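Local structure of inositol 2-dehydrogenase/D-chiro-inositol 3-dehydrogenase (Lactobacillus casei, 4MIY) at residues Gly124-Tyr129 against Gln280-Glu285; Gly132-Lys137 against Met181-Asp186. The protein oxidises myo-inositol and D-chiro-inositol to their keto derivatives, passing the hydride to NAD. All blocks are in the same frame, centred on the assembly; numbering follows the deposited sequence.

Overall arrangement
Both contacts draw on the chain that leaves strand 121-123, an edge strand of the parallel Rossmann sheet. Interaction 1 sets the loop after that strand against helix 279-294 beside the nicotinamide end of NAD; interaction 2 pairs the next helix, 131-141, with the C-terminal end of helix 168-185. Along the chain the order is 124-129, 132-137, 181-186, 280-285, so the second contact falls within the span bridged by the first. Their centres lie about 13 Å apart and they touch, R128 O being 2.7 Å from R134 NH2. The loop and helix 131-141 join the cofactor pocket to the helix pair, R127 touching I133 and R128 touching R134, H182 and W183.

Interaction 1: residues Gly124-Tyr129 against Gln280-Glu285; sequences GFMRRY and QAYNTE. With NAD (nicotinamide-adenine-dinucleotide), chain E.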
loop_
_atom_site.group_PDB
_atom_site.type_symbol
_atom_site.label_atom_id
_atom_site.label_comp_id
_atom_site.label_asym_id
_atom_site.label_seq_id
_atom_site.Cartn_x
_atom_site.Cartn_y
_atom_site.Cartn_z
ATOM N N GLY A 124 -8.523 -25.182 -20.807
ATOM C CA GLY A 124 -8.920 -24.346 -19.698
ATOM C C GLY A 124 -7.875 -23.688 -18.801
ATOM O O GLY A 124 -8.035 -23.689 -17.608
ATOM N N PHE A 125 -6.845 -23.102 -19.379
ATOM C CA PHE A 125 -5.899 -22.327 -18.613
ATOM C C PHE A 125 -6.420 -20.898 -18.356
ATOM O O PHE A 125 -6.138 -20.002 -19.093
ATOM C CB PHE A 125 -4.531 -22.285 -19.295
ATOM C CG PHE A 125 -3.825 -23.614 -19.343
ATOM C CD1 PHE A 125 -3.471 -24.250 -18.209
ATOM C CD2 PHE A 125 -3.516 -24.185 -20.529
ATOM C CE1 PHE A 125 -2.833 -25.465 -18.247
ATOM C CE2 PHE A 125 -2.884 -25.399 -20.579
ATOM C CZ PHE A 125 -2.556 -26.027 -19.436
ATOM N N MET A 126 -7.130 -20.713 -17.264
ATOM C CA MET A 126 -7.826 -19.472 -17.011
ATOM C C MET A 126 -6.995 -18.277 -16.583
ATOM O O MET A 126 -7.477 -17.207 -16.612
ATOM C CB MET A 126 -8.952 -19.688 -15.993
ATOM C CG MET A 126 -8.517 -19.672 -14.536
ATOM S SD MET A 126 -7.487 -21.091 -14.121
ATOM C CE MET A 126 -7.131 -20.792 -12.384
ATOM N N ARG A 127 -5.769 -18.502 -16.154
ATOM C CA ARG A 127 -4.959 -17.405 -15.659
ATOM C C ARG A 127 -4.819 -16.295 -16.655
ATOM O O ARG A 127 -4.705 -15.183 -16.298
ATOM C CB ARG A 127 -3.576 -17.875 -15.280
ATOM C CG ARG A 127 -3.523 -18.820 -14.112
ATOM C CD ARG A 127 -3.517 -18.076 -12.804
ATOM N NE ARG A 127 -3.111 -18.886 -11.668
ATOM C CZ ARG A 127 -1.873 -19.002 -11.228
ATOM N NH1 ARG A 127 -0.888 -18.362 -11.795
ATOM N NH2 ARG A 127 -1.627 -19.760 -10.196
ATOM N N ARG A 128 -4.834 -16.652 -17.924
ATOM C CA ARG A 128 -4.606 -15.699 -18.977
ATOM C C ARG A 128 -5.755 -14.706 -19.030
ATOM O O ARG A 128 -5.617 -13.661 -19.587
ATOM C CB ARG A 128 -4.463 -16.401 -20.327
ATOM C CG ARG A 128 -3.292 -17.299 -20.452
ATOM C CD ARG A 128 -3.079 -17.695 -21.897
ATOM N NE ARG A 128 -2.141 -18.798 -22.066
ATOM C CZ ARG A 128 -1.587 -19.119 -23.215
ATOM N NH1 ARG A 128 -1.858 -18.433 -24.294
ATOM N NH2 ARG A 128 -0.751 -20.125 -23.274
ATOM N N TYR A 129 -6.861 -15.060 -18.406
ATOM C CA TYR A 129 -8.060 -14.245 -18.449
ATOM C C TYR A 129 -8.271 -13.398 -17.195
ATOM O O TYR A 129 -9.161 -12.604 -17.123
ATOM C CB TYR A 129 -9.266 -15.129 -18.692
ATOM C CG TYR A 129 -9.301 -15.768 -20.071
ATOM C CD1 TYR A 129 -9.856 -15.124 -21.126
ATOM C CD2 TYR A 129 -8.776 -17.003 -20.280
ATOM C CE1 TYR A 129 -9.871 -15.683 -22.354
ATOM C CE2 TYR A 129 -8.800 -17.582 -21.498
ATOM C CZ TYR A 129 -9.350 -16.930 -22.537
ATOM O OH TYR A 129 -9.400 -17.481 -23.780
ATOM N N GLN A 280 -13.729 -14.654 -11.758
ATOM C CA GLN A 280 -13.772 -13.770 -12.899
ATOM C C GLN A 280 -13.102 -14.389 -14.104
ATOM O O GLN A 280 -13.629 -14.348 -15.172
ATOM C CB GLN A 280 -13.144 -12.403 -12.571
ATOM C CG GLN A 280 -12.963 -11.494 -13.744
ATOM C CD GLN A 280 -11.602 -11.578 -14.383
ATOM O OE1 GLN A 280 -10.606 -11.409 -13.740
ATOM N NE2 GLN A 280 -11.579 -11.859 -15.652
ATOM N N ALA A 281 -11.937 -14.955 -13.907
ATOM C CA ALA A 281 -11.212 -15.536 -15.016
ATOM C C ALA A 281 -11.966 -16.687 -15.653
ATOM O O ALA A 281 -12.031 -16.780 -16.833
ATOM C CB ALA A 281 -9.845 -15.952 -14.591
ATOM N N TYR A 282 -12.583 -17.519 -14.834
ATOM C CA TYR A 282 -13.399 -18.580 -15.381
ATOM C C TYR A 282 -14.563 -18.061 -16.192
ATOM O O TYR A 282 -14.835 -18.545 -17.247
ATOM C CB TYR A 282 -13.923 -19.548 -14.304
ATOM C CG TYR A 282 -12.884 -20.335 -13.545
ATOM C CD1 TYR A 282 -11.992 -21.143 -14.172
ATOM C CD2 TYR A 282 -12.876 -20.326 -12.182
ATOM C CE1 TYR A 282 -11.069 -21.864 -13.464
ATOM C CE2 TYR A 282 -11.972 -21.019 -11.468
ATOM C CZ TYR A 282 -11.065 -21.803 -12.096
ATOM O OH TYR A 282 -10.172 -22.504 -11.331
ATOM N N ASN A 283 -15.236 -17.057 -15.690
ATOM C CA ASN A 283 -16.318 -16.460 -16.408
ATOM C C ASN A 283 -15.846 -15.887 -17.733
ATOM O O ASN A 283 -16.422 -16.163 -18.730
ATOM C CB ASN A 283 -16.973 -15.373 -15.583
ATOM C CG ASN A 283 -17.857 -15.917 -14.493
ATOM O OD1 ASN A 283 -18.207 -17.053 -14.478
ATOM N ND2 ASN A 283 -18.183 -15.072 -13.554
ATOM N N THR A 284 -14.762 -15.139 -17.723
ATOM C CA THR A 284 -14.253 -14.523 -18.934
ATOM C C THR A 284 -13.808 -15.526 -19.995
ATOM O O THR A 284 -14.095 -15.373 -21.152
ATOM C CB THR A 284 -13.136 -13.533 -18.608
ATOM O OG1 THR A 284 -13.657 -12.516 -17.762
ATOM C CG2 THR A 284 -12.605 -12.893 -19.850
ATOM N N GLU A 285 -13.144 -16.557 -19.544
ATOM C CA GLU A 285 -12.662 -17.615 -20.385
ATOM C C GLU A 285 -13.770 -18.360 -21.111
ATOM O O GLU A 285 -13.724 -18.532 -22.283
ATOM C CB GLU A 285 -11.860 -18.540 -19.502
ATOM C CG GLU A 285 -11.724 -19.909 -19.932
ATOM C CD GLU A 285 -11.088 -20.829 -18.882
ATOM O OE1 GLU A 285 -9.941 -21.127 -19.069
ATOM O OE2 GLU A 285 -11.749 -21.261 -17.955
HETATM P PA NAD E . -14.287 -34.524 -10.046
HETATM O O1A NAD E . -13.682 -35.793 -9.691
HETATM O O2A NAD E . -15.157 -33.857 -9.196
HETATM O O5B NAD E . -15.256 -34.685 -11.288
HETATM C C5B NAD E . -14.951 -35.377 -12.429
HETATM C C4B NAD E . -16.220 -36.057 -12.962
HETATM O O4B NAD E . -15.827 -36.773 -14.102
HETATM C C3B NAD E . -16.776 -37.164 -12.076
HETATM O O3B NAD E . -18.126 -36.999 -11.929
HETATM C C2B NAD E . -16.425 -38.451 -12.769
HETATM O O2B NAD E . -17.359 -39.476 -12.528
HETATM C C1B NAD E . -16.478 -38.049 -14.193
HETATM N N9A NAD E . -15.709 -38.873 -15.098
HETATM C C8A NAD E . -14.550 -39.424 -14.914
HETATM N N7A NAD E . -14.101 -40.037 -16.001
HETATM C C5A NAD E . -15.020 -39.868 -16.932
HETATM C C6A NAD E . -15.235 -40.266 -18.309
HETATM N N6A NAD E . -14.365 -40.958 -19.002
HETATM N N1A NAD E . -16.327 -39.830 -18.892
HETATM C C2A NAD E . -17.225 -39.139 -18.293
HETATM N N3A NAD E . -17.120 -38.775 -17.034
HETATM C C4A NAD E . -16.053 -39.103 -16.332
HETATM O O3 NAD E . -13.059 -33.667 -10.550
HETATM P PN NAD E . -13.063 -32.078 -10.944
HETATM O O1N NAD E . -12.507 -31.328 -9.826
HETATM O O2N NAD E . -14.383 -31.653 -11.231
HETATM O O5D NAD E . -12.016 -31.944 -12.044
HETATM C C5D NAD E . -12.375 -32.261 -13.366
HETATM C C4D NAD E . -11.389 -31.704 -14.340
HETATM O O4D NAD E . -11.405 -30.296 -14.187
HETATM C C3D NAD E . -10.008 -32.192 -14.060
HETATM O O3D NAD E . -9.348 -32.329 -15.280
HETATM C C2D NAD E . -9.455 -31.023 -13.251
HETATM O O2D NAD E . -8.090 -31.020 -13.422
HETATM C C1D NAD E . -10.100 -29.848 -13.930
HETATM N N1N NAD E . -10.110 -28.654 -13.085
HETATM C C2N NAD E . -9.548 -27.530 -13.521
HETATM C C3N NAD E . -9.482 -26.381 -12.760
HETATM C C7N NAD E . -8.848 -25.121 -13.303
HETATM O O7N NAD E . -8.746 -24.922 -14.472
HETATM N N7N NAD E . -8.473 -24.274 -12.433
HETATM C C4N NAD E . -10.081 -26.399 -11.513
HETATM C C5N NAD E . -10.662 -27.580 -11.107
HETATM C C6N NAD E . -10.649 -28.690 -11.909
HETATM O O HOH W 1 -10.546 -23.224 -16.685
#
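M126 and Y129, in the loop leaving the last strand of the Rossmann sheet, pack against A281, Y282 and E285 of helix 279-294 in a buried loop-to-helix contact beside NAD. The flat Y129 ring suits the helix surface: E285 CA stands over its centre, 3.7 Å from the centroid and 5° off the normal, a CH-pi contact, while Y129 OH is hydrogen-bonded to E288, about one turn beyond E285. Small A281 lets the loop come close, its CB 3.4 Å from M126 O. At the start of the helical segment, partly exposed Q280 donates through NE2 to Y129 O (2.9 Å) and, in the same amide plane, to T284 OG1.

Flexible M126 fills the cofactor side. Its CG lies between backbone N and carbonyl carbon (chi1 83°), 3.5 Å from Y282 CE1, and SD makes an oblique Met-aromatic contact with that ring. Y282 presents its ring edge and hydroxyl to the carboxamide, OH standing 2.7 Å from NAD N7N. A water is hydrogen-bonded to buried E285 at OE2 (2.6 Å) and to G124 O, linking the two segments. G124, M126 and Y282 all line the NAD pocket, forming its nicotinamide end, consistent with a Gfo/Idh/MocA-family dehydrogenase.

Interaction 2: residues Gly132-Lys137 against Met181-Asp186; sequences GIRALK and MHWLLD
K137 lies across the indole of W183, and this pair carries the packing between helices 131-141 and 168-185. The short helical segments run at 38° to one another with axes 10.6 Å apart, a separation that long side chains can bridge. The lysine suits the place because its methylenes are apolar while its tip is charged: CD sits over the six-membered ring, offset toward the rim and 3.4 Å from W183 CZ2. W183 CG is anti to its backbone N (chi1 163°), and the six-membered end of the indole lies against helix 131-141, where I133 CG2 meets its edge in plane, 3.9 Å from CZ3. Nearer the mixed sheet, L184 CD1 packs on K137 CB at 3.7 Å and on L136 CD2, and both leucines also touch V242 of that sheet. P258 of a neighbouring subunit also packs on L136.

The polar side is looser. K137 NZ makes two weak hydrogen bonds, to W183 O and L184 O, each 3.3 Å; its stronger partner is D141, one turn on in its own helix. Two carbonyls at a helix C-terminus would be expected to favour a positive charge here. The partly exposed R134 turns a guanidinium face to the indole edge, NH1 lying 3.9 Å from W183 CZ2 and the two planes 75° apart; it also makes a cation-pi contact with Y129. Beyond, exposed D186, at positive phi, is the C-prime residue of the Schellman motif that ends helix 168-185, its N weakly bonded to W183 O, the same carbonyl that K137 NZ approaches.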
loop_
_atom_site.group_PDB
_atom_site.type_symbol
_atom_site.label_atom_id
_atom_site.label_comp_id
_atom_site.label_asym_id
_atom_site.label_seq_id
_atom_site.Cartn_x
_atom_site.Cartn_y
_atom_site.Cartn_z
ATOM N N GLY A 132 -5.983 -8.890 -13.573
ATOM C CA GLY A 132 -4.712 -8.396 -13.105
ATOM C C GLY A 132 -3.504 -8.927 -13.841
ATOM O O GLY A 132 -2.625 -8.218 -14.169
ATOM N N ILE A 133 -3.515 -10.216 -14.101
ATOM C CA ILE A 133 -2.424 -10.827 -14.805
ATOM C C ILE A 133 -2.386 -10.309 -16.228
ATOM O O ILE A 133 -1.358 -10.000 -16.728
ATOM C CB ILE A 133 -2.551 -12.362 -14.748
ATOM C CG1 ILE A 133 -2.313 -12.834 -13.319
ATOM C CG2 ILE A 133 -1.572 -13.007 -15.662
ATOM C CD1 ILE A 133 -2.665 -14.268 -13.063
ATOM N N ARG A 134 -3.548 -10.150 -16.829
ATOM C CA ARG A 134 -3.642 -9.617 -18.164
ATOM C C ARG A 134 -3.137 -8.190 -18.237
ATOM O O ARG A 134 -2.432 -7.813 -19.150
ATOM C CB ARG A 134 -5.090 -9.709 -18.650
ATOM C CG ARG A 134 -5.242 -9.771 -20.127
ATOM C CD ARG A 134 -6.668 -10.150 -20.641
ATOM N NE ARG A 134 -6.793 -11.565 -21.001
ATOM C CZ ARG A 134 -6.145 -12.188 -22.000
ATOM N NH1 ARG A 134 -5.294 -11.550 -22.788
ATOM N NH2 ARG A 134 -6.342 -13.463 -22.193
ATOM N N ALA A 135 -3.470 -7.403 -17.232
ATOM C CA ALA A 135 -3.049 -6.014 -17.221
ATOM C C ALA A 135 -1.550 -5.872 -17.042
ATOM O O ALA A 135 -0.954 -5.011 -17.603
ATOM C CB ALA A 135 -3.786 -5.233 -16.169
ATOM N N LEU A 136 -0.963 -6.747 -16.272
ATOM C CA LEU A 136 0.467 -6.738 -16.141
ATOM C C LEU A 136 1.161 -7.102 -17.464
ATOM O O LEU A 136 2.081 -6.465 -17.845
ATOM C CB LEU A 136 0.908 -7.631 -14.977
ATOM C CG LEU A 136 2.383 -7.621 -14.591
ATOM C CD1 LEU A 136 2.534 -7.973 -13.177
ATOM C CD2 LEU A 136 3.214 -8.559 -15.423
ATOM N N LYS A 137 0.708 -8.158 -18.106
ATOM C CA LYS A 137 1.248 -8.549 -19.407
ATOM C C LYS A 137 1.181 -7.409 -20.404
ATOM O O LYS A 137 2.108 -7.132 -21.076
ATOM C CB LYS A 137 0.545 -9.772 -19.966
ATOM C CG LYS A 137 1.017 -10.044 -21.395
ATOM C CD LYS A 137 0.412 -11.185 -22.027
ATOM C CE LYS A 137 0.943 -11.401 -23.468
ATOM N NZ LYS A 137 2.336 -11.043 -23.722
ATOM N N MET A 181 3.702 -18.415 -17.977
ATOM C CA MET A 181 4.936 -17.703 -18.203
ATOM C C MET A 181 5.395 -17.545 -19.652
ATOM O O MET A 181 5.878 -16.537 -20.024
ATOM C CB MET A 181 6.068 -18.274 -17.353
ATOM C CG MET A 181 5.799 -18.283 -15.855
ATOM S SD MET A 181 5.430 -16.641 -15.217
ATOM C CE MET A 181 5.001 -17.089 -13.540
ATOM N N HIS A 182 5.262 -18.598 -20.429
ATOM C CA HIS A 182 5.630 -18.517 -21.810
ATOM C C HIS A 182 4.733 -17.562 -22.593
ATOM O O HIS A 182 5.207 -16.860 -23.435
ATOM C CB HIS A 182 5.790 -19.910 -22.453
ATOM C CG HIS A 182 4.517 -20.648 -22.701
ATOM N ND1 HIS A 182 3.776 -20.494 -23.843
ATOM C CD2 HIS A 182 3.899 -21.607 -21.985
ATOM C CE1 HIS A 182 2.719 -21.269 -23.778
ATOM N NE2 HIS A 182 2.773 -21.966 -22.667
ATOM N N TRP A 183 3.463 -17.511 -22.232
ATOM C CA TRP A 183 2.539 -16.531 -22.778
ATOM C C TRP A 183 2.871 -15.115 -22.343
ATOM O O TRP A 183 2.917 -14.256 -23.124
ATOM C CB TRP A 183 1.126 -16.882 -22.352
ATOM C CG TRP A 183 0.083 -15.811 -22.479
ATOM C CD1 TRP A 183 -0.576 -15.458 -23.593
ATOM C CD2 TRP A 183 -0.459 -14.998 -21.429
ATOM N NE1 TRP A 183 -1.471 -14.464 -23.323
ATOM C CE2 TRP A 183 -1.427 -14.184 -21.991
ATOM C CE3 TRP A 183 -0.226 -14.899 -20.062
ATOM C CZ2 TRP A 183 -2.127 -13.276 -21.248
ATOM C CZ3 TRP A 183 -0.921 -13.985 -19.352
ATOM C CH2 TRP A 183 -1.854 -13.210 -19.935
ATOM N N LEU A 184 3.124 -14.938 -21.056
ATOM C CA LEU A 184 3.496 -13.650 -20.514
ATOM C C LEU A 184 4.659 -13.026 -21.226
ATOM O O LEU A 184 4.656 -11.885 -21.535
ATOM C CB LEU A 184 3.872 -13.804 -19.041
ATOM C CG LEU A 184 4.376 -12.550 -18.296
ATOM C CD1 LEU A 184 3.321 -11.498 -18.138
ATOM C CD2 LEU A 184 4.914 -12.899 -16.972
ATOM N N LEU A 185 5.682 -13.840 -21.420
ATOM C CA LEU A 185 6.953 -13.429 -21.942
ATOM C C LEU A 185 7.091 -13.573 -23.453
ATOM O O LEU A 185 8.050 -13.129 -23.981
ATOM C CB LEU A 185 8.044 -14.271 -21.310
ATOM C CG LEU A 185 8.200 -14.197 -19.795
ATOM C CD1 LEU A 185 9.093 -15.287 -19.301
ATOM C CD2 LEU A 185 8.755 -12.865 -19.436
ATOM N N ASP A 186 6.118 -14.184 -24.093
ATOM C CA ASP A 186 6.205 -14.526 -25.516
ATOM C C ASP A 186 7.537 -15.208 -25.853
ATOM O O ASP A 186 8.239 -14.800 -26.719
ATOM C CB ASP A 186 5.973 -13.296 -26.372
ATOM C CG ASP A 186 5.751 -13.646 -27.812
ATOM O OD1 ASP A 186 5.465 -14.817 -28.074
ATOM O OD2 ASP A 186 5.898 -12.768 -28.655
#